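Local coordinates for protein translation initiation factor 6 (Methanocaldococcus jannaschii, PDB 1G61) that binds the 50S ribosomal subunit and prevents it from joining the 30S subunit to form the 70S initiation complex, at residues A[82-85]-A[86-90]; A[63-67]-A[68-72]; A[27-30]-A[31-34]; A[100-104]-A[105-109]; A[38-41]-A[42-46]. All blocks are in the same frame, centred on the assembly; numbering follows the deposited sequence.

Contact 1 of 5, residues A[82-85]-A[86-90]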
loop_
_atom_site.group_PDB
_atom_site.type_symbol
_atom_site.label_atom_id
_atom_site.label_comp_id
_atom_site.label_asym_id
_atom_site.label_seq_id
_atom_site.Cartn_x
_atom_site.Cartn_y
_atom_site.Cartn_z
ATOM N N ASP A 82 -14.135 14.331 -5.454
ATOM C CA ASP A 82 -14.830 14.322 -6.708
ATOM C C ASP A 82 -14.004 13.646 -7.822
ATOM O O ASP A 82 -14.545 12.819 -8.600
ATOM C CB ASP A 82 -15.221 15.724 -7.175
ATOM C CG ASP A 82 -16.318 16.352 -6.351
ATOM O OD1 ASP A 82 -16.598 17.555 -6.579
ATOM O OD2 ASP A 82 -16.934 15.695 -5.496
ATOM N N ARG A 83 -12.741 13.985 -7.940
ATOM C CA ARG A 83 -11.817 13.456 -8.924
ATOM C C ARG A 83 -11.711 11.935 -8.759
ATOM O O ARG A 83 -11.750 11.170 -9.742
ATOM C CB ARG A 83 -10.418 14.076 -8.800
ATOM C CG ARG A 83 -9.397 13.482 -9.774
ATOM C CD ARG A 83 -8.128 14.326 -9.820
ATOM N NE ARG A 83 -7.165 13.740 -10.733
ATOM C CZ ARG A 83 -7.252 13.725 -12.087
ATOM N NH1 ARG A 83 -8.262 14.289 -12.727
ATOM N NH2 ARG A 83 -6.281 13.108 -12.772
ATOM N N ILE A 84 -11.533 11.504 -7.521
ATOM C CA ILE A 84 -11.409 10.056 -7.269
ATOM C C ILE A 84 -12.700 9.324 -7.582
ATOM O O ILE A 84 -12.664 8.289 -8.274
ATOM C CB ILE A 84 -10.993 9.832 -5.802
ATOM C CG1 ILE A 84 -9.577 10.341 -5.541
ATOM C CG2 ILE A 84 -11.124 8.355 -5.410
ATOM C CD1 ILE A 84 -9.204 10.479 -4.074
ATOM N N LYS A 85 -13.841 9.805 -7.139
ATOM C CA LYS A 85 -15.100 9.109 -7.425
ATOM C C LYS A 85 -15.372 9.125 -8.922
ATOM O O LYS A 85 -15.911 8.125 -9.441
ATOM C CB LYS A 85 -16.246 9.761 -6.618
ATOM C CG LYS A 85 -16.084 9.506 -5.107
ATOM C CD LYS A 85 -17.296 9.997 -4.331
ATOM C CE LYS A 85 -17.125 9.436 -2.908
ATOM N NZ LYS A 85 -18.317 9.756 -2.098
ATOM N N ASN A 86 -15.026 10.193 -9.628
ATOM C CA ASN A 86 -15.254 10.220 -11.077
ATOM C C ASN A 86 -14.400 9.153 -11.759
ATOM O O ASN A 86 -14.896 8.443 -12.663
ATOM C CB ASN A 86 -14.961 11.631 -11.631
ATOM C CG ASN A 86 -15.080 11.623 -13.143
ATOM O OD1 ASN A 86 -14.054 11.607 -13.844
ATOM N ND2 ASN A 86 -16.298 11.647 -13.598
ATOM N N PHE A 87 -13.146 9.010 -11.365
ATOM C CA PHE A 87 -12.266 7.973 -11.918
ATOM C C PHE A 87 -12.839 6.595 -11.665
ATOM O O PHE A 87 -12.868 5.721 -12.546
ATOM C CB PHE A 87 -10.901 8.138 -11.230
ATOM C CG PHE A 87 -9.984 6.920 -11.364
ATOM C CD1 PHE A 87 -9.292 6.678 -12.547
ATOM C CD2 PHE A 87 -9.817 6.009 -10.347
ATOM C CE1 PHE A 87 -8.458 5.572 -12.665
ATOM C CE2 PHE A 87 -8.990 4.894 -10.427
ATOM C CZ PHE A 87 -8.302 4.664 -11.608
ATOM N N LEU A 88 -13.339 6.355 -10.446
ATOM C CA LEU A 88 -13.941 5.028 -10.156
ATOM C C LEU A 88 -15.154 4.826 -11.052
ATOM O O LEU A 88 -15.328 3.727 -11.633
ATOM C CB LEU A 88 -14.280 4.938 -8.668
ATOM C CG LEU A 88 -13.064 4.942 -7.739
ATOM C CD1 LEU A 88 -13.515 4.957 -6.272
ATOM C CD2 LEU A 88 -12.093 3.793 -7.964
ATOM N N LYS A 89 -16.018 5.816 -11.196
ATOM C CA LYS A 89 -17.243 5.667 -11.997
ATOM C C LYS A 89 -16.868 5.371 -13.437
ATOM O O LYS A 89 -17.453 4.509 -14.123
ATOM C CB LYS A 89 -18.142 6.899 -11.829
ATOM C CG LYS A 89 -19.461 6.804 -12.592
ATOM C CD LYS A 89 -20.310 8.043 -12.359
ATOM C CE LYS A 89 -21.778 7.740 -12.594
ATOM N NZ LYS A 89 -22.250 7.972 -13.993
ATOM N N GLU A 90 -15.913 6.119 -13.991
ATOM C CA GLU A 90 -15.463 5.948 -15.380
ATOM C C GLU A 90 -14.967 4.547 -15.668
ATOM O O GLU A 90 -15.037 4.063 -16.809
ATOM C CB GLU A 90 -14.363 6.975 -15.748
ATOM C CG GLU A 90 -14.914 8.395 -15.886
ATOM C CD GLU A 90 -15.526 8.586 -17.268
ATOM O OE1 GLU A 90 -14.847 8.324 -18.301
ATOM O OE2 GLU A 90 -16.721 8.998 -17.371
HETATM O O HOH W 1 -11.485 11.903 -12.420
#
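Asn-86 N donates to Asp-82 O at 2.9 Å, the first of four successive i to i+4 backbone bonds along two turns of helix 78-90. Phe-87 N to Arg-83 O, Leu-88 N to Ile-84 O and Lys-89 N to Lys-85 O follow, the last at 2.9 Å. Arg-83 O has a second donor: a water 2.8 Å from this oxygen also donates to Asn-86 OD1, at 3.0 Å. With CG beside the carbonyl carbon, chi1 175°, Asn-86 OD1 lies within reach of this water. Arg-83 itself is extended through its first three torsions, and its NE reaches Gln-50 O.

On the inward side, Ile-84 CG2 meets Leu-88 CD1 at 4.2 Å, one turn apart, while Leu-88 CG rests 3.4 Å from Ile-84 O. The Phe-87 ring presents its edge to that same Ile-84 O. Ile-84 and Leu-88 lie on strands 69-73 and 96-100, while Ile-84 and Phe-87 also meet Leu-49 of strand 47-50. The amphipathic helix, polar outward and apolar toward the strands, is the connecting helix of a beta-alpha-beta unit: strand 69-73, helix 78-90, strand 96-100.

Contact 2 of 5, residues A[63-67]-A[68-72]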
loop_
_atom_site.group_PDB
_atom_site.type_symbol
_atom_site.label_atom_id
_atom_site.label_comp_id
_atom_site.label_asym_id
_atom_site.label_seq_id
_atom_site.Cartn_x
_atom_site.Cartn_y
_atom_site.Cartn_z
ATOM N N SER A 63 -3.497 7.236 2.296
ATOM C CA SER A 63 -4.679 6.484 1.867
ATOM C C SER A 63 -4.352 5.009 1.788
ATOM O O SER A 63 -3.176 4.636 1.748
ATOM C CB SER A 63 -5.120 7.061 0.513
ATOM O OG SER A 63 -6.209 6.291 0.043
ATOM N N VAL A 64 -5.412 4.189 1.746
ATOM C CA VAL A 64 -5.386 2.728 1.695
ATOM C C VAL A 64 -6.470 2.243 0.773
ATOM O O VAL A 64 -7.552 2.854 0.760
ATOM C CB VAL A 64 -5.746 2.244 3.128
ATOM C CG1 VAL A 64 -6.021 0.799 3.192
ATOM C CG2 VAL A 64 -4.628 2.634 4.088
ATOM N N ALA A 65 -6.243 1.154 0.044
ATOM C CA ALA A 65 -7.321 0.608 -0.757
ATOM C C ALA A 65 -7.154 -0.887 -0.956
ATOM O O ALA A 65 -6.039 -1.415 -0.853
ATOM C CB ALA A 65 -7.418 1.271 -2.136
ATOM N N ASN A 66 -8.282 -1.522 -1.221
ATOM C CA ASN A 66 -8.218 -2.933 -1.646
ATOM C C ASN A 66 -9.320 -3.097 -2.699
ATOM O O ASN A 66 -9.798 -2.093 -3.264
ATOM C CB ASN A 66 -8.278 -3.901 -0.480
ATOM C CG ASN A 66 -9.625 -4.018 0.197
ATOM O OD1 ASN A 66 -10.566 -3.273 -0.161
ATOM N ND2 ASN A 66 -9.732 -4.960 1.153
ATOM N N LYS A 67 -9.711 -4.340 -3.002
ATOM C CA LYS A 67 -10.752 -4.528 -4.051
ATOM C C LYS A 67 -12.090 -3.933 -3.628
ATOM O O LYS A 67 -12.909 -3.578 -4.494
ATOM C CB LYS A 67 -10.967 -6.008 -4.311
ATOM C CG LYS A 67 -11.814 -6.298 -5.555
ATOM C CD LYS A 67 -12.148 -7.826 -5.676
ATOM C CE LYS A 67 -13.369 -8.152 -4.841
ATOM N NZ LYS A 67 -13.680 -9.622 -4.814
ATOM N N TYR A 68 -12.330 -3.853 -2.321
ATOM C CA TYR A 68 -13.646 -3.501 -1.771
ATOM C C TYR A 68 -13.771 -2.050 -1.332
ATOM O O TYR A 68 -14.901 -1.532 -1.378
ATOM C CB TYR A 68 -13.938 -4.394 -0.562
ATOM C CG TYR A 68 -14.064 -5.870 -0.938
ATOM C CD1 TYR A 68 -13.081 -6.803 -0.583
ATOM C CD2 TYR A 68 -15.170 -6.334 -1.633
ATOM C CE1 TYR A 68 -13.172 -8.149 -0.898
ATOM C CE2 TYR A 68 -15.270 -7.673 -1.970
ATOM C CZ TYR A 68 -14.278 -8.576 -1.612
ATOM O OH TYR A 68 -14.457 -9.895 -1.964
ATOM N N GLY A 69 -12.670 -1.430 -0.893
ATOM C CA GLY A 69 -12.824 -0.140 -0.255
ATOM C C GLY A 69 -11.636 0.755 -0.509
ATOM O O GLY A 69 -10.530 0.299 -0.885
ATOM N N LEU A 70 -11.843 2.041 -0.289
ATOM C CA LEU A 70 -10.799 3.067 -0.376
ATOM C C LEU A 70 -10.948 3.945 0.846
ATOM O O LEU A 70 -12.034 4.531 1.025
ATOM C CB LEU A 70 -10.964 3.898 -1.664
ATOM C CG LEU A 70 -10.052 5.170 -1.761
ATOM C CD1 LEU A 70 -8.596 4.804 -1.800
ATOM C CD2 LEU A 70 -10.488 5.998 -2.950
ATOM N N LEU A 71 -9.890 4.045 1.633
ATOM C CA LEU A 71 -9.933 4.856 2.865
ATOM C C LEU A 71 -9.190 6.180 2.635
ATOM O O LEU A 71 -8.050 6.177 2.145
ATOM C CB LEU A 71 -9.273 4.135 4.030
ATOM C CG LEU A 71 -9.716 2.711 4.292
ATOM C CD1 LEU A 71 -8.984 2.143 5.517
ATOM C CD2 LEU A 71 -11.217 2.655 4.520
ATOM N N LEU A 72 -9.824 7.274 3.022
ATOM C CA LEU A 72 -9.236 8.605 2.826
ATOM C C LEU A 72 -9.216 9.300 4.183
ATOM O O LEU A 72 -10.114 9.091 5.002
ATOM C CB LEU A 72 -10.081 9.366 1.825
ATOM C CG LEU A 72 -10.039 8.803 0.405
ATOM C CD1 LEU A 72 -11.161 9.420 -0.434
ATOM C CD2 LEU A 72 -8.680 9.060 -0.236
#
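Val-64 and Leu-71 form a hydrogen-bonded pair in an antiparallel beta hairpin, strand 64-65 against strand 69-73, largely buried near the centre of the folded chain. The two segments run 170° apart. Leu-71 N gives a short bond of 2.8 Å to Val-64 O, whereas the return bond from Val-64 N to Leu-71 O is weak. Ser-63 strengthens that end: its OG, held beside the carbonyl carbon by chi1 of 176°, donates to Leu-71 O at 2.8 Å, and two donors therefore share one carbonyl.

Ala-65 and Leu-70 form the next, non-hydrogen-bonded pair, with Ala-65 CB 3.7 Å from Leu-70 CD1; both point to the face covered by helix 78-90. On the other face, Val-64 CG1 and Leu-71 CD1 lie side by side at 4.0 Å, both residues against Ile-111, with Leu-71 also on Ile-131 of helix 128-135.

The chain reverses at Lys-67 and Tyr-68, where Asn-66 N closes the hairpin on Gly-69 O at 2.9 Å and the Asn-66 side chain forms an Asx turn. Its OD1 accepts Tyr-68 N at 2.8 Å from well above the amide plane, and Gly-69 N at 2.9 Å almost straight along the C=O direction. Asn-66 ND2 is engaged by Asn-114 O and Leu-135 O, which fixes the amide's rotation. At the outer tip, Lys-67 bends at chi3 to lay CE over one face of the Tyr-68 ring, a CH-pi contact 3.8 Å from its centroid, and NZ donates to Tyr-68 OH.

Contact 3 of 5, residues A[27-30]-A[31-34]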
loop_
_atom_site.group_PDB
_atom_site.type_symbol
_atom_site.label_atom_id
_atom_site.label_comp_id
_atom_site.label_asym_id
_atom_site.label_seq_id
_atom_site.Cartn_x
_atom_site.Cartn_y
_atom_site.Cartn_z
ATOM N N LEU A 27 -2.932 4.618 -7.423
ATOM C CA LEU A 27 -2.988 6.067 -7.213
ATOM C C LEU A 27 -1.565 6.587 -7.190
ATOM O O LEU A 27 -0.728 6.010 -6.479
ATOM C CB LEU A 27 -3.722 6.440 -5.921
ATOM C CG LEU A 27 -5.127 5.848 -5.711
ATOM C CD1 LEU A 27 -5.809 6.572 -4.560
ATOM C CD2 LEU A 27 -6.034 5.948 -6.899
ATOM N N LEU A 28 -1.321 7.654 -7.960
ATOM C CA LEU A 28 0.016 8.152 -8.199
ATOM C C LEU A 28 0.090 9.655 -8.015
ATOM O O LEU A 28 -0.931 10.354 -8.122
ATOM C CB LEU A 28 0.474 7.835 -9.644
ATOM C CG LEU A 28 0.627 6.342 -9.988
ATOM C CD1 LEU A 28 0.782 6.131 -11.472
ATOM C CD2 LEU A 28 1.815 5.763 -9.201
ATOM N N PRO A 29 1.261 10.211 -7.753
ATOM C CA PRO A 29 1.366 11.686 -7.614
ATOM C C PRO A 29 1.151 12.414 -8.929
ATOM O O PRO A 29 1.502 11.876 -9.972
ATOM C CB PRO A 29 2.794 11.891 -7.120
ATOM C CG PRO A 29 3.476 10.609 -7.210
ATOM C CD PRO A 29 2.531 9.526 -7.562
ATOM N N ILE A 30 0.596 13.641 -8.820
ATOM C CA ILE A 30 0.340 14.392 -10.057
ATOM C C ILE A 30 1.611 14.810 -10.770
ATOM O O ILE A 30 1.530 15.128 -11.970
ATOM C CB ILE A 30 -0.513 15.674 -9.786
ATOM C CG1 ILE A 30 0.156 16.682 -8.824
ATOM C CG2 ILE A 30 -1.894 15.254 -9.302
ATOM C CD1 ILE A 30 -0.680 17.973 -8.748
ATOM N N PHE A 31 2.761 14.799 -10.097
ATOM C CA PHE A 31 3.973 15.307 -10.769
ATOM C C PHE A 31 4.559 14.271 -11.707
ATOM O O PHE A 31 5.466 14.601 -12.467
ATOM C CB PHE A 31 5.007 15.776 -9.729
ATOM C CG PHE A 31 5.490 14.785 -8.697
ATOM C CD1 PHE A 31 6.330 13.743 -9.014
ATOM C CD2 PHE A 31 5.100 14.943 -7.366
ATOM C CE1 PHE A 31 6.780 12.835 -8.037
ATOM C CE2 PHE A 31 5.535 14.086 -6.381
ATOM C CZ PHE A 31 6.391 13.058 -6.728
ATOM N N LEU A 32 4.137 13.007 -11.653
ATOM C CA LEU A 32 4.741 12.027 -12.575
ATOM C C LEU A 32 4.412 12.329 -14.024
ATOM O O LEU A 32 3.285 12.800 -14.301
ATOM C CB LEU A 32 4.190 10.647 -12.250
ATOM C CG LEU A 32 4.835 9.874 -11.115
ATOM C CD1 LEU A 32 4.378 8.396 -11.248
ATOM C CD2 LEU A 32 6.341 10.007 -11.056
ATOM N N ASP A 33 5.375 12.087 -14.924
ATOM C CA ASP A 33 5.056 12.226 -16.359
ATOM C C ASP A 33 4.364 10.990 -16.926
ATOM O O ASP A 33 4.232 9.943 -16.277
ATOM C CB ASP A 33 6.310 12.562 -17.162
ATOM C CG ASP A 33 7.345 11.481 -17.270
ATOM O OD1 ASP A 33 8.533 11.823 -17.517
ATOM O OD2 ASP A 33 7.055 10.276 -17.145
ATOM N N LYS A 34 3.897 11.105 -18.193
ATOM C CA LYS A 34 3.083 10.049 -18.769
ATOM C C LYS A 34 3.946 8.826 -18.973
ATOM O O LYS A 34 3.461 7.708 -18.808
ATOM C CB LYS A 34 2.381 10.486 -20.056
ATOM C CG LYS A 34 0.917 10.017 -20.017
ATOM C CD LYS A 34 0.172 10.803 -18.936
ATOM C CE LYS A 34 -0.519 12.031 -19.520
ATOM N NZ LYS A 34 -0.070 13.315 -18.899
#
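The Phe-31 ring carries Pro-29 on one face: Pro-29 CB sits 3.8 Å from the ring centroid and 18° off the ring normal, a CH-pi contact displaced toward the rim. The closest carbon pair is Pro-29 CB to Phe-31 CE2 at 3.6 Å. Pro-29 CG follows it, coming within 3.8 Å of Phe-31 CZ, and the proline thus lies against the outer end of the ring with two of its carbons. Phe-31 CG is wedged between its own N and carbonyl carbon, chi1 58°, a rotation that folds the aromatic group back over the residue two places earlier instead of letting it swing outward.

The backbone explains why they meet. Pro-29 to Leu-32 is a type I beta turn, with Ile-30 and Phe-31 at its corners, and Leu-32 N closes it on Pro-29 O with a weak bond of 3.3 Å. Although long, this bond is fairly straight, at 165°. Leu-32 then packs back on the opening residues: its CG is 4.2 Å from Pro-29 CG, and its CD1 is 4.2 Å from Leu-28 CD2. These apolar contacts bring Leu-32 back against the residues that open the turn.

The turn links strand 25-28 to helix 34-44, whose N-cap is Asp-33; Asp-33 OD2 accepts Asp-36 N. Pro-29 and Phe-31 both rest on Leu-18 of helix 15-18, while Leu-28 touches Cys-48 and Leu-32 touches Gln-50, both on the neighbouring strand 47-50.

Contact 4 of 5, residues A[100-104]-A[105-109]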
loop_
_atom_site.group_PDB
_atom_site.type_symbol
_atom_site.label_atom_id
_atom_site.label_comp_id
_atom_site.label_asym_id
_atom_site.label_seq_id
_atom_site.Cartn_x
_atom_site.Cartn_y
_atom_site.Cartn_z
ATOM N N ILE A 100 -11.919 8.142 7.003
ATOM C CA ILE A 100 -11.556 7.744 8.369
ATOM C C ILE A 100 -11.124 9.018 9.085
ATOM O O ILE A 100 -10.087 9.609 8.744
ATOM C CB ILE A 100 -10.421 6.711 8.336
ATOM C CG1 ILE A 100 -10.817 5.409 7.619
ATOM C CG2 ILE A 100 -9.926 6.467 9.759
ATOM C CD1 ILE A 100 -11.953 4.636 8.279
ATOM N N LYS A 101 -11.975 9.444 10.032
ATOM C CA LYS A 101 -11.781 10.760 10.620
ATOM C C LYS A 101 -10.843 10.760 11.799
ATOM O O LYS A 101 -11.046 11.374 12.854
ATOM C CB LYS A 101 -13.157 11.313 11.045
ATOM C CG LYS A 101 -14.066 11.526 9.848
ATOM C CD LYS A 101 -15.449 12.024 10.240
ATOM C CE LYS A 101 -16.401 12.063 9.057
ATOM N NZ LYS A 101 -17.800 12.440 9.468
ATOM N N SER A 102 -9.730 10.068 11.659
ATOM C CA SER A 102 -8.721 10.035 12.705
ATOM C C SER A 102 -7.886 11.305 12.779
ATOM O O SER A 102 -7.649 11.973 11.760
ATOM C CB SER A 102 -7.823 8.795 12.418
ATOM O OG SER A 102 -7.380 8.791 11.033
ATOM N N LYS A 103 -7.389 11.626 13.995
ATOM C CA LYS A 103 -6.496 12.768 14.122
ATOM C C LYS A 103 -5.180 12.528 13.401
ATOM O O LYS A 103 -4.584 13.468 12.899
ATOM C CB LYS A 103 -6.269 13.104 15.596
ATOM C CG LYS A 103 -7.467 13.749 16.304
ATOM C CD LYS A 103 -7.245 13.959 17.789
ATOM C CE LYS A 103 -8.375 14.673 18.535
ATOM N NZ LYS A 103 -8.289 16.120 18.173
ATOM N N ASN A 104 -4.739 11.275 13.365
ATOM C CA ASN A 104 -3.560 10.900 12.589
ATOM C C ASN A 104 -4.034 10.598 11.172
ATOM O O ASN A 104 -4.718 9.603 10.964
ATOM C CB ASN A 104 -2.858 9.687 13.216
ATOM C CG ASN A 104 -1.491 9.450 12.609
ATOM O OD1 ASN A 104 -1.228 9.850 11.458
ATOM N ND2 ASN A 104 -0.581 8.791 13.330
ATOM N N THR A 105 -3.638 11.443 10.221
ATOM C CA THR A 105 -4.141 11.332 8.848
ATOM C C THR A 105 -3.338 10.368 7.975
ATOM O O THR A 105 -3.704 10.167 6.825
ATOM C CB THR A 105 -4.159 12.707 8.155
ATOM O OG1 THR A 105 -2.809 13.221 8.243
ATOM C CG2 THR A 105 -5.104 13.630 8.873
ATOM N N ALA A 106 -2.269 9.762 8.521
ATOM C CA ALA A 106 -1.369 8.910 7.700
ATOM C C ALA A 106 -1.894 7.488 7.577
ATOM O O ALA A 106 -1.259 6.518 8.017
ATOM C CB ALA A 106 0.047 8.949 8.280
ATOM N N LEU A 107 -3.101 7.356 7.010
ATOM C CA LEU A 107 -3.774 6.063 6.998
ATOM C C LEU A 107 -2.920 4.972 6.333
ATOM O O LEU A 107 -2.931 3.820 6.810
ATOM C CB LEU A 107 -5.110 6.140 6.261
ATOM C CG LEU A 107 -6.090 7.193 6.781
ATOM C CD1 LEU A 107 -7.373 7.133 5.966
ATOM C CD2 LEU A 107 -6.381 7.011 8.290
ATOM N N GLY A 108 -2.228 5.329 5.260
ATOM C CA GLY A 108 -1.401 4.348 4.556
ATOM C C GLY A 108 -0.227 3.875 5.367
ATOM O O GLY A 108 0.282 2.769 5.188
ATOM N N ASN A 109 0.272 4.704 6.310
ATOM C CA ASN A 109 1.336 4.291 7.213
ATOM C C ASN A 109 0.773 3.391 8.328
ATOM O O ASN A 109 1.530 2.594 8.891
ATOM C CB ASN A 109 1.982 5.503 7.854
ATOM C CG ASN A 109 2.822 6.404 6.982
ATOM O OD1 ASN A 109 3.270 7.447 7.470
ATOM N ND2 ASN A 109 3.020 6.015 5.743
HETATM O O HOH W 2 -1.916 13.698 11.269
#
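Ala-106 N donates to Asn-104 OD1 at 3.1 Å with an N-H...O angle of 165°, which makes an Asx turn just ahead of a helix. The donor is tilted 29° from the amide's carbonyl plane. Asn-104 CG stands opposite its own backbone N, chi1 -168°, and this carries OD1 forward along the chain to the nitrogen two residues on. At the other end of the amide, ND2 is bound by Glu-123 OE1, so both polar atoms are engaged and the group is held against flipping. An alanine at Asn-104 removes the amide, and would probably leave Ala-106 N and Glu-123 without this shared partner and allow the bend more freedom to move.

Two further bonds hold the loop that leads to Ala-106. Ser-102 OG donates to Asn-104 O at 2.8 Å, from above that carbonyl's plane. A water accepts a hydrogen bond from Thr-105 N at 3.0 Å and donates to Lys-103 O, spanning the corner. Ala-106 is the centre of an inverse gamma turn, Leu-107 N reaching Thr-105 O in a weak bond.

Leu-107 packs back across the loop. Its CD2 lies 3.9 Å from Ile-100 CG2 and 3.4 Å from Ser-102 OG, while Leu-107 CD1 lies 3.9 Å from Ile-100 CB. The whole bend leads from strand 96-100 into helix 107-110; Ile-100 and Leu-107 cover Leu-71 of the adjoining strand 69-73, and Ile-100 also meets Ile-131 on helix 128-135.

Contact 5 of 5, residues A[38-41]-A[42-46]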
loop_
_atom_site.group_PDB
_atom_site.type_symbol
_atom_site.label_atom_id
_atom_site.label_comp_id
_atom_site.label_asym_id
_atom_site.label_seq_id
_atom_site.Cartn_x
_atom_site.Cartn_y
_atom_site.Cartn_z
ATOM N N ASN A 38 2.721 5.230 -17.520
ATOM C CA ASN A 38 2.511 4.047 -18.350
ATOM C C ASN A 38 3.348 2.858 -17.881
ATOM O O ASN A 38 2.838 1.725 -17.937
ATOM C CB ASN A 38 2.800 4.355 -19.809
ATOM C CG ASN A 38 1.826 5.343 -20.445
ATOM O OD1 ASN A 38 0.657 5.513 -20.033
ATOM N ND2 ASN A 38 2.354 6.022 -21.474
ATOM N N GLU A 39 4.575 3.088 -17.428
ATOM C CA GLU A 39 5.437 2.000 -16.965
ATOM C C GLU A 39 4.813 1.353 -15.740
ATOM O O GLU A 39 4.778 0.110 -15.608
ATOM C CB GLU A 39 6.865 2.428 -16.615
ATOM C CG GLU A 39 7.766 2.753 -17.793
ATOM C CD GLU A 39 8.908 3.698 -17.470
ATOM O OE1 GLU A 39 9.442 3.641 -16.330
ATOM O OE2 GLU A 39 9.310 4.508 -18.349
ATOM N N VAL A 40 4.284 2.139 -14.799
ATOM C CA VAL A 40 3.623 1.584 -13.627
ATOM C C VAL A 40 2.364 0.808 -13.990
ATOM O O VAL A 40 2.128 -0.334 -13.572
ATOM C CB VAL A 40 3.353 2.756 -12.638
ATOM C CG1 VAL A 40 2.469 2.237 -11.513
ATOM C CG2 VAL A 40 4.682 3.329 -12.140
ATOM N N SER A 41 1.546 1.377 -14.866
ATOM C CA SER A 41 0.330 0.740 -15.321
ATOM C C SER A 41 0.642 -0.600 -15.961
ATOM O O SER A 41 -0.076 -1.591 -15.758
ATOM C CB SER A 41 -0.409 1.666 -16.313
ATOM O OG SER A 41 -1.565 0.957 -16.697
ATOM N N GLU A 42 1.694 -0.687 -16.748
ATOM C CA GLU A 42 2.015 -1.918 -17.459
ATOM C C GLU A 42 2.466 -2.982 -16.500
ATOM O O GLU A 42 2.132 -4.151 -16.620
ATOM C CB GLU A 42 3.132 -1.627 -18.484
ATOM C CG GLU A 42 3.641 -2.776 -19.315
ATOM C CD GLU A 42 4.739 -2.377 -20.298
ATOM O OE1 GLU A 42 4.893 -2.988 -21.376
ATOM O OE2 GLU A 42 5.470 -1.404 -19.974
ATOM N N VAL A 43 3.325 -2.639 -15.523
ATOM C CA VAL A 43 3.830 -3.713 -14.666
ATOM C C VAL A 43 2.810 -4.157 -13.644
ATOM O O VAL A 43 2.733 -5.350 -13.317
ATOM C CB VAL A 43 5.159 -3.299 -14.030
ATOM C CG1 VAL A 43 4.954 -2.244 -12.975
ATOM C CG2 VAL A 43 5.848 -4.498 -13.389
ATOM N N LEU A 44 1.977 -3.247 -13.147
ATOM C CA LEU A 44 0.948 -3.644 -12.172
ATOM C C LEU A 44 -0.330 -4.106 -12.838
ATOM O O LEU A 44 -1.192 -4.715 -12.170
ATOM C CB LEU A 44 0.655 -2.450 -11.242
ATOM C CG LEU A 44 1.869 -2.001 -10.431
ATOM C CD1 LEU A 44 1.419 -0.835 -9.568
ATOM C CD2 LEU A 44 2.450 -3.151 -9.603
ATOM N N GLU A 45 -0.478 -3.835 -14.134
ATOM C CA GLU A 45 -1.689 -4.161 -14.940
ATOM C C GLU A 45 -2.902 -3.499 -14.295
ATOM O O GLU A 45 -3.900 -4.143 -14.037
ATOM C CB GLU A 45 -1.838 -5.691 -15.035
ATOM C CG GLU A 45 -0.630 -6.332 -15.692
ATOM C CD GLU A 45 -0.720 -7.824 -15.880
ATOM O OE1 GLU A 45 -1.851 -8.342 -16.074
ATOM O OE2 GLU A 45 0.369 -8.451 -15.826
ATOM N N THR A 46 -2.841 -2.197 -14.038
ATOM C CA THR A 46 -3.897 -1.479 -13.335
ATOM C C THR A 46 -4.328 -0.235 -14.118
ATOM O O THR A 46 -3.587 0.170 -15.029
ATOM C CB THR A 46 -3.409 -0.963 -11.961
ATOM O OG1 THR A 46 -2.174 -0.289 -12.204
ATOM C CG2 THR A 46 -3.198 -2.108 -10.991
HETATM O O HOH W 3 6.745 -1.479 -17.092
#
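Asn-38 O receives Glu-42 N at 2.9 Å, a regular i to i+4 helical bond. Glu-39 O takes Val-43 N and also a water, 2.9 Å away, which donates as well to Glu-42 OE2 in a longer bond; the carboxylate of Glu-39 turns instead to a salt bridge with Lys-7. Val-40 O accepts Leu-44 N, and on the buried side Val-40 CG1 runs alongside Leu-44 CD1 at 3.8 Å.

Ser-41, in the last turn of helix 34-44, ties its end. The Ser-41 carbonyl receives two weak bonds, from Glu-45 N and from Thr-46 N at 3.3 Å, as the chain turns through the positive phi (57°) of Glu-45. A chi1 of 180° turns OG away from the backbone N, and the side chain reaches forward and donates to Thr-46 O at 2.7 Å, nearly in line with the carbonyl. Losing the hydroxyl to an alanine here would probably leave Thr-46 O without this donor and the turn tied to Ser-41 by weak bonds alone.

Val-40 and Leu-44 lie on Thr-26 of strand 25-28, and Thr-46 OG1 bonds to Thr-26 OG1, setting the chain to enter strand 47-50 and complete the beta-alpha-beta unit.

From the N terminus the order is contact 3, contact 5, contact 2, contact 1 and contact 4, all in series: none nests in or crosses another, and each bends or coils one continuous stretch. Contact 3 turns strand 25-28 toward the helix that contact 5 ends; Leu-28 CD1 meets Val-40 CG1 at 4.2 Å. Contact 2 folds the hairpin, whose second strand carries Leu-70, 3.5 Å (CD2) from Ile-84 CG2 of contact 1. That helix leads to strand 96-100, and Leu-72 O probably bonds Ile-100 N of contact 4 at 2.9 Å. Contacts 4 and 5, centres about 27 Å apart, lie on opposite sides of the chain's centre.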